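PDB 3ID9: MutT/NUDIX family protein, which probably hydrolyses a nucleoside diphosphate linked to another moiety, as Nudix enzymes do, its own substrate being unidentified. Local coordinates for residues V24-I29 with G53-G58; D33-L38 with M126-E131; L37-K42 with R70-L75; K81-C86 with H97-L102; C86-A91 with Q156-N161. One frame throughout, in Å; residues are numbered along the deposited sequence.

In the fold
One curled, mixed sheet runs through all five contacts. Contact 4, the hairpin pairing of 81-86 with 97-102, lies nearest the centre of the chain and is mostly buried. It meets contact 1 through strand 23-32, and contact 5 continues from it, sharing Cys86. Contacts 2 and 3 leave the same strand, 35-40: contact 2 pairs it antiparallel with strand 124-128, while contact 3 uses side chains alone to meet the end of the Nudix helix. Contact 5 is the surface member, about 29 Å from contact 2 between centres, and the one that adds a salt bridge to backbone pairing. Contacts 1, 4 and 5 also touch the second subunit; contacts 2 and 3 do not.

Contact 1. Residues V24-I29 with G53-G58; sequences VRVTGI and GRVENG
Val24 to Val26 run antiparallel to Gly53 to Val55, with Arg25 and Arg54 as a non-hydrogen-bonded pair and Val26 and Gly53 as a hydrogen-bonded one. Val26 N reaches Gly53 O at 3.1 Å, and Gly53 N returns to Val26 O at 3.0 Å. Further out, Val55 N donates to Val24 O (2.7 Å), and where the two chains begin to part a water takes over, accepting from Val24 N and donating to Val55 O.

Val55 CG2 is the methyl that joins the valines. It lies 3.8 Å from CG1 of Val24, whose side chain runs alongside, and 3.7 Å from CG1 of Val26, which it crosses at about a right angle. Helix 61-72 packs on all three, through Leu61, Ala64 and Met65. The two arginines take the other face: the chain of Arg25 runs extended to NE, and one face of its guanidinium lies over Arg54 CG, 3.8 Å from NH2. The guanidinium planes are 68° apart, so the two groups are not stacked.

Gly53 opens the Nudix box, the loop-helix-loop motif that runs on through helix 61-72.

Contact 2. Residues D33-L38 with M126-E131; sequences DEKVLL and MVPINE
Val36 and Val127 form the hydrogen-bonded pair that locks strand 35-40 to strand 124-128. Val36 N donates to Val127 O at 2.7 Å, and Val127 N to Val36 O at 2.9 Å. A third backbone bond goes beyond the strand end, from Ile129 N to Glu34 O (2.9 Å). That same carbonyl accepts from a water, which in turn accepts from Asn130 N. Strands 35-38 and 126-128 are antiparallel but splayed, their axes 141° apart.

This is an edge pairing of the Nudix sheet: strand 124-128 lies along one side of strand 35-40, and Leu37 is backbone hydrogen-bonded on the other side to Leu30 of strand 23-32. As strand 124-128 ends, Pro128 turns the chain into a 3-10 segment, with Glu131 N bonded back to Pro128 O.

Apolar contacts divide between the two faces. On one, Val36 CG2 meets Ile129 CG1 at about a right angle, and both side chains pack on Ile145 of helix 139-147. Leu38 CD1 touches Val127 CG2 (3.9 Å) on this side too. On the other face lies Met126, modelled as selenomethionine. Its chain bends at both chi2 (-60°) and chi3 (-63°), folding SE to within 3.6 Å of Leu37 CD2 and bringing CE against Lys35 O. Lys35 crosses Met126 at about a right angle, its CD 4.0 Å from Met126 CB, while Lys35 CG lies 3.8 Å from Pro128 CA.

Contact 3. Residues L37-K42 with R70-L75; sequences LLVKQK and REETGL
Thr73 OG1 is gripped twice, accepting from Leu75 N at 3.1 Å in an ST turn and donating to Met69 O one helical turn back. With chi1 at 82°, OG1 stands between the backbone N and the carbonyl carbon, and the methyl CG2 is left to face strand 35-40. The hydroxyl is thus spent on the turn that follows helix 61-72, and the contact with the strand falls to carbon.

CG2 of Thr73 meets two side chains of the strand. Val39 comes in at about a right angle, its CG2 at 3.6 Å, and Leu37 CD1 lies at 4.1 Å. The other Leu37 methyl, CD2, meets Leu75 CD1 tip to tip at 3.9 Å. Val39 CG2 also lies 3.7 Å from Glu72 O and 4.1 Å from Glu72 CB. Beyond that carbon the Glu72 chain extends to its carboxylate, whose OE1 accepts from Gly52 N and lies close to Glu68 OE1.

Residues 70-75 carry the end of the Nudix box; in relatives with this motif, helix glutamates commonly bind the catalytic divalent metal. Here the helix end, Glu72, lies on Val39, and Thr73 and Leu75 just beyond it on Leu37, with Leu75 also packed on Leu30 of strand 23-32, Thr73 on Val124 of strand 124-128, and Glu72 on Pro51 of strand 48-54.

Contact 4. Residues K81-C86 with H97-L102; sequences KLLYVC and HITFLL
Leu82 and Phe100 face each other as a non-hydrogen-bonded pair, the leucine CD2 coming obliquely to the ring at CE2 (3.4 Å). Leu82 CG is anti to the backbone N (chi1 -161°), and CD2 also lies 3.5 Å from Ile98 CG2, which sits over one face of the Phe100 ring toward its rim. Lys81 O lies at the ring edge, in its plane. Tyr155 of the second subunit adds an edge-to-face contact with Phe100, and Val85 of that subunit packs on Leu82. Farther along this face, Val85 and Ile98 lie side by side.

The strands form a beta hairpin interrupted by a classic bulge: Leu83 and Tyr84 stand opposite the single Thr99, whose O accepts from Leu83 N at 2.8 Å and, weakly, from Tyr84 N at 3.4 Å.

At the bulge Leu83 lies alongside Thr99, pointing the same way, with CD2 3.7 Å from CG2. Tyr84 meets Thr99 through CB, while its OH hydrogen-bonds Gln156 OE1. A water lies in the plane of the Tyr84 ring at its edge and over one face of the His97 ring; it donates to Tyr84 O and His97 O and hydrogen-bonds Thr99 OG1. His97 NE2 hydrogen-bonds Thr27 OG1 on strand 23-32.

Contact 5. Residues C86-A91 with Q156-N161; sequences CDKPDA and QGLKRN
Leu158 extends the parallel pairing that joins the C-terminal strand 154-157 to strand 77-88, at the edge of the Nudix sheet. Its N donates to Asp87 O at 2.9 Å, one step beyond the bond from Asp87 N to Gln156 O (3.3 Å). The side chain meets two neighbours on the other strand: CD1 touches Cys86 SG at 3.7 Å, and CB lies 4.1 Å from CG of Lys88, whose chain runs out extended. On the opposite face from Cys86, Asp87 OD1 sits against Gly157 CA; this oxygen accepts from the Tyr155 hydroxyl, while OD2 takes Leu61 N of the second subunit.

Asp90 stands in the type I turn from Lys88 to Ala91, which follows strand 77-88. Its carboxylate reaches across to residues 159-160 and is held there by both. Lys159 crosses it at about a right angle and makes a salt bridge from NZ to OD1 at 3.1 Å, on the syn side but 30° out of the carboxylate plane, with a weaker bond to OD2.

Lys159 gets there by curling, its chain bent at chi3 (63°) and chi4 (62°) to bring NZ round. NZ has another partner in Gly58 O of the second subunit, so this surface cluster also spans the dimer interface. On the anti side of the Asp90 carboxylate, OD2 accepts the backbone N of Arg160 at 3.2 Å.

Contact 1. Residues V24-I29 with G53-G58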
# COMPACT_ATOMS: atom_id res chain seq x y z
N VAL B 24 7.41 -0.81 10.55
CA VAL B 24 6.79 -1.35 9.35
C VAL B 24 7.03 -2.84 9.19
O VAL B 24 8.16 -3.32 9.32
CB VAL B 24 7.30 -0.63 8.10
CG1 VAL B 24 6.49 -1.06 6.89
CG2 VAL B 24 7.22 0.88 8.29
N ARG B 25 5.96 -3.58 8.90
CA ARG B 25 6.05 -5.02 8.71
C ARG B 25 5.50 -5.46 7.37
O ARG B 25 4.44 -5.01 6.94
CB ARG B 25 5.30 -5.74 9.83
CG ARG B 25 6.07 -5.73 11.13
CD ARG B 25 5.33 -6.34 12.30
NE ARG B 25 6.25 -6.40 13.43
CZ ARG B 25 7.27 -7.25 13.50
NH1 ARG B 25 7.49 -8.12 12.53
NH2 ARG B 25 8.10 -7.19 14.54
N VAL B 26 6.25 -6.35 6.73
CA VAL B 26 5.86 -6.90 5.44
C VAL B 26 5.52 -8.37 5.61
O VAL B 26 6.08 -9.05 6.47
CB VAL B 26 6.99 -6.78 4.39
CG1 VAL B 26 7.18 -5.33 4.02
CG2 VAL B 26 8.29 -7.36 4.96
N THR B 27 4.58 -8.86 4.80
CA THR B 27 4.17 -10.25 4.85
C THR B 27 4.10 -10.74 3.42
O THR B 27 3.62 -10.01 2.54
CB THR B 27 2.78 -10.41 5.52
OG1 THR B 27 2.92 -10.21 6.92
CG2 THR B 27 2.21 -11.80 5.25
N GLY B 28 4.58 -11.95 3.19
CA GLY B 28 4.57 -12.49 1.85
C GLY B 28 3.52 -13.57 1.62
O GLY B 28 3.28 -14.41 2.48
N ILE B 29 2.89 -13.52 0.46
CA ILE B 29 1.89 -14.50 0.09
C ILE B 29 2.27 -15.03 -1.29
O ILE B 29 2.00 -14.40 -2.32
CB ILE B 29 0.48 -13.89 0.10
CG1 ILE B 29 0.08 -13.62 1.56
CG2 ILE B 29 -0.51 -14.82 -0.57
CD1 ILE B 29 -1.35 -13.22 1.76
N GLY B 53 8.28 -10.07 8.29
CA GLY B 53 9.10 -9.53 9.35
C GLY B 53 9.20 -8.02 9.33
O GLY B 53 8.58 -7.34 8.50
N ARG B 54 10.00 -7.49 10.24
CA ARG B 54 10.21 -6.06 10.37
C ARG B 54 11.05 -5.49 9.23
O ARG B 54 12.03 -6.09 8.80
CB ARG B 54 10.91 -5.77 11.70
CG ARG B 54 10.20 -4.77 12.59
CD ARG B 54 11.19 -3.74 13.12
NE ARG B 54 12.49 -4.33 13.40
CZ ARG B 54 13.64 -3.66 13.36
NH1 ARG B 54 13.65 -2.37 13.05
NH2 ARG B 54 14.79 -4.29 13.60
N VAL B 55 10.65 -4.33 8.74
CA VAL B 55 11.41 -3.66 7.70
C VAL B 55 12.53 -2.94 8.46
O VAL B 55 12.26 -2.08 9.29
CB VAL B 55 10.53 -2.65 6.94
CG1 VAL B 55 11.37 -1.85 5.95
CG2 VAL B 55 9.43 -3.41 6.21
N GLU B 56 13.78 -3.32 8.20
CA GLU B 56 14.91 -2.71 8.90
C GLU B 56 15.31 -1.34 8.35
O GLU B 56 15.19 -1.07 7.15
CB GLU B 56 16.11 -3.67 8.87
CG GLU B 56 15.75 -5.06 9.37
CD GLU B 56 16.94 -6.00 9.45
OE1 GLU B 56 17.74 -6.04 8.49
OE2 GLU B 56 17.06 -6.72 10.47
N ASN B 57 15.78 -0.49 9.25
CA ASN B 57 16.17 0.87 8.89
C ASN B 57 16.98 0.98 7.59
O ASN B 57 18.00 0.31 7.42
CB ASN B 57 16.94 1.51 10.04
CG ASN B 57 17.20 2.98 9.82
OD1 ASN B 57 18.06 3.36 9.02
ND2 ASN B 57 16.45 3.83 10.52
N GLY B 58 16.50 1.82 6.68
CA GLY B 58 17.18 2.01 5.41
C GLY B 58 16.74 1.07 4.30
O GLY B 58 17.18 1.22 3.16
O HOH W 1 10.31 -0.78 10.78

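Contact 2. Residues D33-L38 with M126-E131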
# COMPACT_ATOMS: atom_id res chain seq x y z
N ASP B 33 -0.35 -23.27 -7.52
CA ASP B 33 -1.30 -24.37 -7.58
C ASP B 33 -2.32 -24.27 -6.46
O ASP B 33 -2.60 -25.26 -5.78
CB ASP B 33 -0.59 -25.72 -7.49
CG ASP B 33 0.59 -25.83 -8.43
OD1 ASP B 33 0.43 -25.49 -9.63
OD2 ASP B 33 1.68 -26.25 -7.98
N GLU B 34 -2.86 -23.08 -6.27
CA GLU B 34 -3.87 -22.83 -5.24
C GLU B 34 -3.41 -23.14 -3.82
O GLU B 34 -4.23 -23.41 -2.95
CB GLU B 34 -5.14 -23.63 -5.56
CG GLU B 34 -5.79 -23.28 -6.88
CD GLU B 34 -6.91 -24.24 -7.25
OE1 GLU B 34 -6.63 -25.45 -7.44
OE2 GLU B 34 -8.08 -23.79 -7.34
N LYS B 35 -2.10 -23.11 -3.59
CA LYS B 35 -1.56 -23.37 -2.26
C LYS B 35 -0.74 -22.18 -1.82
O LYS B 35 -0.12 -21.51 -2.65
CB LYS B 35 -0.66 -24.60 -2.26
CG LYS B 35 -1.34 -25.89 -2.68
CD LYS B 35 -0.31 -26.99 -2.77
CE LYS B 35 -0.90 -28.28 -3.30
NZ LYS B 35 0.14 -29.33 -3.41
N VAL B 36 -0.73 -21.93 -0.52
CA VAL B 36 0.03 -20.82 0.02
C VAL B 36 1.25 -21.31 0.78
O VAL B 36 1.19 -22.30 1.49
CB VAL B 36 -0.83 -19.96 0.98
CG1 VAL B 36 -0.06 -18.73 1.42
CG2 VAL B 36 -2.10 -19.54 0.29
N LEU B 37 2.36 -20.59 0.64
CA LEU B 37 3.59 -20.95 1.33
C LEU B 37 3.54 -20.57 2.81
O LEU B 37 3.41 -19.40 3.14
CB LEU B 37 4.76 -20.22 0.66
CG LEU B 37 6.24 -20.27 1.09
CD1 LEU B 37 6.41 -20.70 2.53
CD2 LEU B 37 6.98 -21.20 0.16
N LEU B 38 3.61 -21.56 3.70
CA LEU B 38 3.65 -21.27 5.12
C LEU B 38 5.02 -21.65 5.63
O LEU B 38 5.67 -22.55 5.10
CB LEU B 38 2.58 -22.03 5.91
CG LEU B 38 1.13 -21.69 5.58
CD1 LEU B 38 0.21 -22.34 6.63
CD2 LEU B 38 0.94 -20.16 5.54
N MSE B 126 3.51 -26.02 1.63
CA MSE B 126 2.57 -25.39 0.71
C MSE B 126 1.18 -25.90 1.10
O MSE B 126 0.85 -27.04 0.83
CB MSE B 126 2.89 -25.76 -0.73
CG MSE B 126 4.22 -25.23 -1.26
SE MSE B 126 4.38 -23.27 -1.24
CE MSE B 126 2.96 -22.82 -2.48
N VAL B 127 0.38 -25.05 1.72
CA VAL B 127 -0.95 -25.45 2.14
C VAL B 127 -2.06 -24.95 1.23
O VAL B 127 -2.12 -23.78 0.88
CB VAL B 127 -1.24 -24.96 3.59
CG1 VAL B 127 -2.67 -25.28 3.97
CG2 VAL B 127 -0.28 -25.65 4.56
N PRO B 128 -2.96 -25.85 0.82
CA PRO B 128 -4.07 -25.46 -0.06
C PRO B 128 -4.83 -24.33 0.60
O PRO B 128 -5.07 -24.37 1.81
CB PRO B 128 -4.91 -26.73 -0.16
CG PRO B 128 -3.90 -27.82 0.02
CD PRO B 128 -3.04 -27.28 1.15
N ILE B 129 -5.20 -23.32 -0.18
CA ILE B 129 -5.92 -22.17 0.35
C ILE B 129 -7.24 -22.52 1.03
O ILE B 129 -7.60 -21.89 2.02
CB ILE B 129 -6.15 -21.12 -0.76
CG1 ILE B 129 -4.80 -20.59 -1.23
CG2 ILE B 129 -7.01 -19.97 -0.23
CD1 ILE B 129 -4.87 -19.78 -2.49
N ASN B 130 -7.95 -23.51 0.52
CA ASN B 130 -9.22 -23.91 1.13
C ASN B 130 -9.02 -24.71 2.42
O ASN B 130 -9.96 -25.32 2.92
CB ASN B 130 -10.07 -24.71 0.15
CG ASN B 130 -9.36 -25.97 -0.36
OD1 ASN B 130 -8.94 -26.83 0.42
ND2 ASN B 130 -9.24 -26.08 -1.68
N GLU B 131 -7.79 -24.72 2.94
CA GLU B 131 -7.49 -25.45 4.18
C GLU B 131 -6.83 -24.57 5.23
O GLU B 131 -6.47 -25.05 6.30
CB GLU B 131 -6.58 -26.64 3.91
CG GLU B 131 -7.21 -27.77 3.14
CD GLU B 131 -6.29 -28.97 3.05
OE1 GLU B 131 -5.95 -29.53 4.11
OE2 GLU B 131 -5.89 -29.35 1.92
O HOH W 2 -7.08 -24.29 -2.44

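Contact 3. Residues L37-K42 with R70-L75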
# COMPACT_ATOMS: atom_id res chain seq x y z
N LEU B 37 2.36 -20.59 0.64
CA LEU B 37 3.59 -20.95 1.33
C LEU B 37 3.54 -20.57 2.81
O LEU B 37 3.41 -19.40 3.14
CB LEU B 37 4.76 -20.22 0.66
CG LEU B 37 6.24 -20.27 1.09
CD1 LEU B 37 6.41 -20.70 2.53
CD2 LEU B 37 6.98 -21.20 0.16
N LEU B 38 3.61 -21.56 3.70
CA LEU B 38 3.65 -21.27 5.12
C LEU B 38 5.02 -21.65 5.63
O LEU B 38 5.67 -22.55 5.10
CB LEU B 38 2.58 -22.03 5.91
CG LEU B 38 1.13 -21.69 5.58
CD1 LEU B 38 0.21 -22.34 6.63
CD2 LEU B 38 0.94 -20.16 5.54
N VAL B 39 5.45 -20.95 6.66
CA VAL B 39 6.74 -21.12 7.28
C VAL B 39 6.50 -21.48 8.74
O VAL B 39 5.45 -21.15 9.31
CB VAL B 39 7.54 -19.80 7.13
CG1 VAL B 39 8.49 -19.60 8.28
CG2 VAL B 39 8.30 -19.82 5.82
N LYS B 40 7.46 -22.16 9.36
CA LYS B 40 7.30 -22.52 10.76
C LYS B 40 8.07 -21.51 11.60
O LYS B 40 9.25 -21.27 11.35
CB LYS B 40 7.83 -23.93 11.01
CG LYS B 40 7.46 -24.50 12.36
CD LYS B 40 6.07 -25.11 12.36
CE LYS B 40 6.12 -26.63 12.57
NZ LYS B 40 6.76 -27.02 13.86
N GLN B 41 7.38 -20.92 12.57
CA GLN B 41 7.97 -19.92 13.47
C GLN B 41 8.97 -20.52 14.44
O GLN B 41 8.70 -21.55 15.07
CB GLN B 41 6.88 -19.20 14.27
CG GLN B 41 5.91 -18.37 13.45
CD GLN B 41 4.84 -17.71 14.31
OE1 GLN B 41 4.04 -18.38 14.96
NE2 GLN B 41 4.83 -16.37 14.31
N LYS B 42 10.13 -19.88 14.56
CA LYS B 42 11.17 -20.35 15.47
C LYS B 42 10.94 -19.75 16.85
O LYS B 42 11.86 -19.67 17.67
CB LYS B 42 12.55 -19.95 14.94
CG LYS B 42 12.83 -20.43 13.53
CD LYS B 42 14.21 -20.00 13.04
CE LYS B 42 15.32 -20.67 13.83
NZ LYS B 42 16.67 -20.29 13.32
N ARG B 70 14.18 -15.00 1.83
CA ARG B 70 15.26 -15.97 1.73
C ARG B 70 15.88 -16.41 3.05
O ARG B 70 16.63 -17.38 3.08
CB ARG B 70 16.34 -15.52 0.72
CG ARG B 70 16.92 -14.14 0.84
CD ARG B 70 17.51 -13.77 -0.53
NE ARG B 70 18.14 -12.45 -0.55
CZ ARG B 70 18.50 -11.81 -1.66
NH1 ARG B 70 18.29 -12.35 -2.86
NH2 ARG B 70 19.07 -10.61 -1.58
N GLU B 71 15.53 -15.74 4.14
CA GLU B 71 16.04 -16.15 5.44
C GLU B 71 15.09 -17.22 6.00
O GLU B 71 15.50 -18.08 6.77
CB GLU B 71 16.09 -14.98 6.42
CG GLU B 71 16.86 -13.76 5.93
CD GLU B 71 17.04 -12.70 7.02
OE1 GLU B 71 16.09 -12.47 7.80
OE2 GLU B 71 18.13 -12.09 7.08
N GLU B 72 13.83 -17.17 5.59
CA GLU B 72 12.84 -18.13 6.08
C GLU B 72 12.48 -19.25 5.11
O GLU B 72 11.94 -20.26 5.54
CB GLU B 72 11.57 -17.39 6.52
CG GLU B 72 11.81 -16.34 7.61
CD GLU B 72 10.55 -15.58 8.02
OE1 GLU B 72 9.90 -14.96 7.16
OE2 GLU B 72 10.21 -15.60 9.23
N THR B 73 12.77 -19.08 3.83
CA THR B 73 12.44 -20.10 2.82
C THR B 73 13.56 -20.31 1.81
O THR B 73 13.48 -21.21 0.97
CB THR B 73 11.18 -19.71 2.00
OG1 THR B 73 11.57 -18.82 0.95
CG2 THR B 73 10.14 -19.03 2.88
N GLY B 74 14.59 -19.48 1.86
CA GLY B 74 15.69 -19.61 0.92
C GLY B 74 15.32 -19.40 -0.54
O GLY B 74 16.15 -19.61 -1.42
N LEU B 75 14.09 -18.96 -0.81
CA LEU B 75 13.64 -18.73 -2.19
C LEU B 75 13.93 -17.32 -2.70
O LEU B 75 14.05 -16.38 -1.92
CB LEU B 75 12.12 -18.95 -2.30
CG LEU B 75 11.50 -20.31 -2.01
CD1 LEU B 75 9.99 -20.20 -2.18
CD2 LEU B 75 12.07 -21.35 -2.97

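Contact 4. Residues K81-C86 with H97-L102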
# COMPACT_ATOMS: atom_id res chain seq x y z
N LYS B 81 2.20 -7.58 -6.59
CA LYS B 81 1.37 -6.45 -6.22
C LYS B 81 1.17 -6.31 -4.72
O LYS B 81 1.36 -7.26 -3.95
CB LYS B 81 0.00 -6.54 -6.90
CG LYS B 81 -0.06 -5.85 -8.25
CD LYS B 81 -1.48 -5.82 -8.78
CE LYS B 81 -1.60 -4.92 -9.99
NZ LYS B 81 -3.04 -4.61 -10.30
N LEU B 82 0.80 -5.10 -4.32
CA LEU B 82 0.53 -4.77 -2.94
C LEU B 82 -0.87 -5.32 -2.73
O LEU B 82 -1.81 -4.92 -3.42
CB LEU B 82 0.54 -3.25 -2.79
CG LEU B 82 0.72 -2.56 -1.45
CD1 LEU B 82 -0.00 -3.36 -0.39
CD2 LEU B 82 2.20 -2.43 -1.14
N LEU B 83 -1.03 -6.25 -1.80
CA LEU B 83 -2.34 -6.83 -1.59
C LEU B 83 -3.17 -6.15 -0.51
O LEU B 83 -4.37 -5.91 -0.69
CB LEU B 83 -2.21 -8.31 -1.23
CG LEU B 83 -3.53 -8.96 -0.83
CD1 LEU B 83 -4.41 -9.11 -2.07
CD2 LEU B 83 -3.29 -10.32 -0.19
N TYR B 84 -2.53 -5.83 0.60
CA TYR B 84 -3.26 -5.28 1.71
C TYR B 84 -2.37 -4.43 2.59
O TYR B 84 -1.23 -4.79 2.88
CB TYR B 84 -3.85 -6.44 2.51
CG TYR B 84 -4.80 -6.08 3.61
CD1 TYR B 84 -6.14 -5.80 3.33
CD2 TYR B 84 -4.39 -6.05 4.94
CE1 TYR B 84 -7.04 -5.51 4.35
CE2 TYR B 84 -5.28 -5.76 5.97
CZ TYR B 84 -6.60 -5.50 5.67
OH TYR B 84 -7.49 -5.24 6.70
N VAL B 85 -2.90 -3.28 3.01
CA VAL B 85 -2.18 -2.37 3.88
C VAL B 85 -3.05 -2.16 5.10
O VAL B 85 -4.23 -1.82 5.00
CB VAL B 85 -1.89 -1.02 3.18
CG1 VAL B 85 -1.28 -0.05 4.17
CG2 VAL B 85 -0.94 -1.23 2.01
N CYS B 86 -2.46 -2.41 6.26
CA CYS B 86 -3.17 -2.26 7.52
C CYS B 86 -2.36 -1.33 8.41
O CYS B 86 -1.18 -1.58 8.66
CB CYS B 86 -3.33 -3.64 8.18
SG CYS B 86 -4.04 -3.60 9.85
N HIS B 97 1.37 -2.32 8.38
CA HIS B 97 1.58 -3.70 7.96
C HIS B 97 1.22 -3.90 6.48
O HIS B 97 0.06 -3.80 6.10
CB HIS B 97 0.73 -4.64 8.83
CG HIS B 97 0.99 -6.09 8.59
ND1 HIS B 97 0.17 -7.09 9.07
CD2 HIS B 97 1.99 -6.72 7.92
CE1 HIS B 97 0.65 -8.27 8.71
NE2 HIS B 97 1.76 -8.07 8.01
N ILE B 98 2.22 -4.19 5.66
CA ILE B 98 2.00 -4.41 4.23
C ILE B 98 2.10 -5.90 3.83
O ILE B 98 3.04 -6.59 4.21
CB ILE B 98 3.02 -3.62 3.36
CG1 ILE B 98 2.84 -2.11 3.52
CG2 ILE B 98 2.83 -3.98 1.89
CD1 ILE B 98 3.55 -1.53 4.71
N THR B 99 1.12 -6.36 3.05
CA THR B 99 1.09 -7.74 2.57
C THR B 99 1.31 -7.76 1.06
O THR B 99 0.56 -7.13 0.31
CB THR B 99 -0.26 -8.43 2.88
OG1 THR B 99 -0.33 -8.73 4.28
CG2 THR B 99 -0.38 -9.73 2.10
N PHE B 100 2.32 -8.50 0.62
CA PHE B 100 2.66 -8.61 -0.80
C PHE B 100 2.31 -9.94 -1.45
O PHE B 100 2.53 -11.00 -0.86
CB PHE B 100 4.16 -8.41 -1.03
CG PHE B 100 4.64 -7.00 -0.84
CD1 PHE B 100 5.55 -6.70 0.17
CD2 PHE B 100 4.21 -5.99 -1.69
CE1 PHE B 100 6.04 -5.41 0.32
CE2 PHE B 100 4.69 -4.69 -1.55
CZ PHE B 100 5.61 -4.40 -0.55
N LEU B 101 1.78 -9.90 -2.67
CA LEU B 101 1.52 -11.12 -3.42
C LEU B 101 2.87 -11.33 -4.08
O LEU B 101 3.33 -10.48 -4.84
CB LEU B 101 0.45 -10.92 -4.49
CG LEU B 101 -0.99 -11.01 -3.99
CD1 LEU B 101 -1.96 -10.78 -5.15
CD2 LEU B 101 -1.21 -12.37 -3.36
N LEU B 102 3.52 -12.45 -3.77
CA LEU B 102 4.84 -12.74 -4.32
C LEU B 102 4.82 -13.76 -5.44
O LEU B 102 3.86 -14.52 -5.61
CB LEU B 102 5.75 -13.25 -3.20
CG LEU B 102 6.00 -12.27 -2.06
CD1 LEU B 102 6.75 -12.96 -0.92
CD2 LEU B 102 6.80 -11.09 -2.60
O HOH W 3 -1.26 -6.25 5.53

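Contact 5. Residues C86-A91 with Q156-N161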
# COMPACT_ATOMS: atom_id res chain seq x y z
N CYS B 86 -2.46 -2.41 6.26
CA CYS B 86 -3.17 -2.26 7.52
C CYS B 86 -2.36 -1.33 8.41
O CYS B 86 -1.18 -1.58 8.66
CB CYS B 86 -3.33 -3.64 8.18
SG CYS B 86 -4.04 -3.60 9.85
N ASP B 87 -2.98 -0.25 8.88
CA ASP B 87 -2.24 0.63 9.75
C ASP B 87 -2.94 0.89 11.07
O ASP B 87 -4.17 1.03 11.12
CB ASP B 87 -1.85 1.94 9.02
CG ASP B 87 -3.00 2.92 8.86
OD1 ASP B 87 -4.07 2.55 8.34
OD2 ASP B 87 -2.81 4.09 9.25
N LYS B 88 -2.14 0.89 12.13
CA LYS B 88 -2.59 1.11 13.49
C LYS B 88 -1.79 2.25 14.08
O LYS B 88 -0.78 2.03 14.75
CB LYS B 88 -2.35 -0.13 14.36
CG LYS B 88 -3.29 -1.30 14.12
CD LYS B 88 -2.98 -2.40 15.12
CE LYS B 88 -3.90 -3.59 14.99
NZ LYS B 88 -3.53 -4.62 16.02
N PRO B 89 -2.23 3.50 13.82
CA PRO B 89 -1.48 4.63 14.36
C PRO B 89 -1.44 4.68 15.90
O PRO B 89 -0.48 5.21 16.47
CB PRO B 89 -2.17 5.84 13.72
CG PRO B 89 -3.57 5.37 13.50
CD PRO B 89 -3.36 3.95 13.00
N ASP B 90 -2.45 4.12 16.56
CA ASP B 90 -2.50 4.12 18.03
C ASP B 90 -1.55 3.11 18.68
O ASP B 90 -1.35 3.16 19.90
CB ASP B 90 -3.92 3.85 18.55
CG ASP B 90 -4.92 4.93 18.15
OD1 ASP B 90 -4.60 6.14 18.23
OD2 ASP B 90 -6.05 4.55 17.76
N ALA B 91 -1.00 2.18 17.91
CA ALA B 91 -0.08 1.20 18.49
C ALA B 91 1.18 1.88 18.98
O ALA B 91 1.48 3.01 18.60
CB ALA B 91 0.27 0.13 17.46
N GLN B 156 -7.08 -0.75 5.10
CA GLN B 156 -7.91 -0.67 6.28
C GLN B 156 -7.16 0.05 7.38
O GLN B 156 -6.00 -0.25 7.65
CB GLN B 156 -8.29 -2.07 6.73
CG GLN B 156 -9.26 -2.11 7.89
CD GLN B 156 -9.56 -3.53 8.33
OE1 GLN B 156 -9.97 -4.37 7.52
NE2 GLN B 156 -9.36 -3.82 9.61
N GLY B 157 -7.82 1.03 7.99
CA GLY B 157 -7.22 1.78 9.08
C GLY B 157 -7.89 1.29 10.35
O GLY B 157 -9.11 1.13 10.39
N LEU B 158 -7.10 1.04 11.39
CA LEU B 158 -7.65 0.56 12.66
C LEU B 158 -7.24 1.43 13.84
O LEU B 158 -6.05 1.64 14.09
CB LEU B 158 -7.18 -0.87 12.91
CG LEU B 158 -7.65 -1.91 11.90
CD1 LEU B 158 -6.90 -3.21 12.11
CD2 LEU B 158 -9.15 -2.11 12.06
N LYS B 159 -8.24 1.92 14.56
CA LYS B 159 -8.01 2.74 15.73
C LYS B 159 -8.82 2.15 16.88
O LYS B 159 -9.87 1.54 16.65
CB LYS B 159 -8.45 4.18 15.47
CG LYS B 159 -7.61 4.90 14.43
CD LYS B 159 -8.03 6.35 14.25
CE LYS B 159 -7.82 7.17 15.51
NZ LYS B 159 -6.39 7.23 15.92
N ARG B 160 -8.34 2.32 18.11
CA ARG B 160 -9.06 1.81 19.27
C ARG B 160 -10.30 2.66 19.53
O ARG B 160 -10.39 3.80 19.09
CB ARG B 160 -8.16 1.81 20.51
CG ARG B 160 -7.37 0.53 20.71
CD ARG B 160 -8.29 -0.65 21.04
NE ARG B 160 -8.10 -1.15 22.41
CZ ARG B 160 -8.89 -0.86 23.44
NH1 ARG B 160 -9.96 -0.08 23.28
NH2 ARG B 160 -8.62 -1.36 24.64
N ASN B 161 -11.25 2.07 20.26
CA ASN B 161 -12.51 2.71 20.62
C ASN B 161 -13.50 2.76 19.46
O ASN B 161 -13.09 2.49 18.31
CB ASN B 161 -12.25 4.13 21.14
CG ASN B 161 -11.10 4.19 22.13
OD1 ASN B 161 -10.99 3.36 23.03
ND2 ASN B 161 -10.22 5.17 21.96